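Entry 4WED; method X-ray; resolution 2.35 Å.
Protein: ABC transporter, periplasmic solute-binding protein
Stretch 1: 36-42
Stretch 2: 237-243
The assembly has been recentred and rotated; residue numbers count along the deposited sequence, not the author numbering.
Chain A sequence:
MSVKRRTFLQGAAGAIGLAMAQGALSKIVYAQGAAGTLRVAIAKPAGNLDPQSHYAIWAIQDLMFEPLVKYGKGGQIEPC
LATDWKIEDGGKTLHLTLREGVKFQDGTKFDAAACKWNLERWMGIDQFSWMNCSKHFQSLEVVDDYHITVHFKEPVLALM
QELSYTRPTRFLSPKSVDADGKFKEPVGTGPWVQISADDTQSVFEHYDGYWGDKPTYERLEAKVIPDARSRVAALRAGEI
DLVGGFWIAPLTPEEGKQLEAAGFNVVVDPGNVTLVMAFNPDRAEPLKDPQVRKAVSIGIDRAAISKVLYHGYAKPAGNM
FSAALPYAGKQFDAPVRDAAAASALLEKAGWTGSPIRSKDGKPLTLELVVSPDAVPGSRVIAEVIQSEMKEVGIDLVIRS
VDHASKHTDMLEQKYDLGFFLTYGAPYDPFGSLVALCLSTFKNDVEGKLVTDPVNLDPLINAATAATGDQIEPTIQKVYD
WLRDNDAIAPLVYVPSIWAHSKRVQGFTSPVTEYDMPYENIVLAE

Stretch 1 (36-42) GTLRVAI
Stretch 2 (237-243) AGEIDLV

R39, D241 and L242 cover most of the surface where strand 37-42 meets the 237-243 segment, which leaves a helix at G238 and becomes strand at 242-243. The register pairs R39 with I240 (CA-CA 5.1 Å), V40 with L242 (4.8 Å), a single beta bridge, and A41 with V243 (5.6 Å); numbers rise together, so the chains run in the same general direction, with D241 the extra residue between the first two pairs. Strand 37-42 is extended throughout; opposite it I240, L242 and V243 are extended, while E239 (phi/psi -81/-35) and D241 (-101/-19) are not. R39 (-115/134) is gripped by D241 through backbone and side chain: R39 N donates to D241 OD2 (3.0 Å, 167°), and D241 N donates to R39 O (3.0 Å, 150°). D241, chi1 m, points its CA-to-CB bond toward the strand. Its OD2 also lies over one face of the R39 guanidinium, 3.3 Å from R39 NE, a salt bridge of charges alone because no N-H points at the oxygen. The R39 side chain (chi1 36°, chi2 -117°, chi3 t, chi4 57°) starts sideways, yet its end reaches the helix exit, where R39 NH2 donates to G238 O (2.7 Å, 131°). G238 has positive phi (92/18) and closes a Schellman motif. Farther along, A41 N donates almost straight to L242 O (3.2 Å, 175°). The CA-to-CB bond of L242 (-147/131; chi1 -142°, chi2 p) points toward the strand, and its CD2 packs against V40 CG2 (3.7 Å); A41 CB meets I240 CD1 at 3.8 Å.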

# COMPACT_ATOMS: atom_id res chain seq x y z
N GLY A 36 18.05 -25.00 10.33
CA GLY A 36 18.52 -24.04 9.26
C GLY A 36 17.40 -23.64 8.30
O GLY A 36 17.63 -23.38 7.13
N THR A 37 16.20 -23.57 8.85
CA THR A 37 14.98 -23.53 8.08
C THR A 37 14.04 -22.51 8.68
O THR A 37 13.60 -22.65 9.80
CB THR A 37 14.31 -24.90 8.09
OG1 THR A 37 15.13 -25.83 7.37
CG2 THR A 37 12.93 -24.84 7.46
N LEU A 38 13.70 -21.49 7.91
CA LEU A 38 12.74 -20.51 8.37
C LEU A 38 11.34 -20.94 7.94
O LEU A 38 11.12 -21.22 6.77
CB LEU A 38 13.08 -19.13 7.81
CG LEU A 38 11.98 -18.08 7.94
CD1 LEU A 38 11.85 -17.69 9.41
CD2 LEU A 38 12.26 -16.87 7.09
N ARG A 39 10.40 -20.96 8.87
CA ARG A 39 9.03 -21.33 8.52
C ARG A 39 8.07 -20.18 8.70
O ARG A 39 8.10 -19.47 9.72
CB ARG A 39 8.55 -22.60 9.24
CG ARG A 39 9.03 -22.80 10.66
CD ARG A 39 9.89 -24.03 10.84
NE ARG A 39 10.68 -23.99 12.07
CZ ARG A 39 10.20 -23.84 13.31
NH1 ARG A 39 11.03 -23.83 14.34
NH2 ARG A 39 8.91 -23.68 13.54
N VAL A 40 7.24 -20.00 7.69
CA VAL A 40 6.41 -18.82 7.52
C VAL A 40 5.00 -19.25 7.19
O VAL A 40 4.80 -20.04 6.29
CB VAL A 40 6.96 -17.99 6.35
CG1 VAL A 40 5.98 -16.91 5.90
CG2 VAL A 40 8.31 -17.40 6.73
N ALA A 41 4.02 -18.74 7.91
CA ALA A 41 2.65 -19.11 7.64
C ALA A 41 2.20 -18.43 6.36
O ALA A 41 2.67 -17.38 6.03
CB ALA A 41 1.74 -18.74 8.79
N ILE A 42 1.31 -19.09 5.63
CA ILE A 42 0.53 -18.48 4.58
C ILE A 42 -0.90 -18.99 4.72
O ILE A 42 -1.13 -20.12 5.14
CB ILE A 42 1.10 -18.78 3.16
CG1 ILE A 42 1.19 -20.29 2.90
CG2 ILE A 42 2.47 -18.13 3.00
CD1 ILE A 42 1.65 -20.64 1.48
N ALA A 237 3.85 -22.81 19.77
CA ALA A 237 4.37 -24.17 19.90
C ALA A 237 5.79 -24.34 19.36
O ALA A 237 6.49 -25.29 19.74
CB ALA A 237 3.45 -25.15 19.18
N GLY A 238 6.23 -23.44 18.48
CA GLY A 238 7.49 -23.63 17.77
C GLY A 238 7.30 -24.34 16.44
O GLY A 238 8.28 -24.85 15.87
N GLU A 239 6.06 -24.36 15.93
CA GLU A 239 5.71 -24.92 14.60
C GLU A 239 6.00 -23.96 13.45
O GLU A 239 6.40 -24.38 12.37
CB GLU A 239 4.23 -25.33 14.52
N ILE A 240 5.80 -22.67 13.70
CA ILE A 240 6.26 -21.62 12.79
C ILE A 240 7.09 -20.54 13.49
O ILE A 240 7.06 -20.41 14.72
CB ILE A 240 5.10 -20.95 12.03
CG1 ILE A 240 4.08 -20.35 12.99
CG2 ILE A 240 4.48 -21.94 11.06
CD1 ILE A 240 3.05 -19.51 12.28
N ASP A 241 7.86 -19.83 12.69
CA ASP A 241 8.69 -18.73 13.16
C ASP A 241 8.10 -17.38 12.88
O ASP A 241 8.49 -16.44 13.50
CB ASP A 241 10.05 -18.76 12.48
CG ASP A 241 10.82 -20.00 12.78
OD1 ASP A 241 11.09 -20.28 13.98
OD2 ASP A 241 11.16 -20.69 11.80
N LEU A 242 7.16 -17.30 11.95
CA LEU A 242 6.72 -16.03 11.40
C LEU A 242 5.26 -15.96 11.01
O LEU A 242 4.75 -16.83 10.34
CB LEU A 242 7.55 -15.78 10.16
CG LEU A 242 7.95 -14.35 9.94
CD1 LEU A 242 8.62 -13.76 11.18
CD2 LEU A 242 8.88 -14.33 8.74
N VAL A 243 4.56 -14.92 11.44
CA VAL A 243 3.16 -14.77 11.07
C VAL A 243 2.89 -13.29 10.83
O VAL A 243 3.56 -12.43 11.43
CB VAL A 243 2.25 -15.37 12.15
CG1 VAL A 243 2.45 -14.65 13.48
CG2 VAL A 243 0.78 -15.36 11.73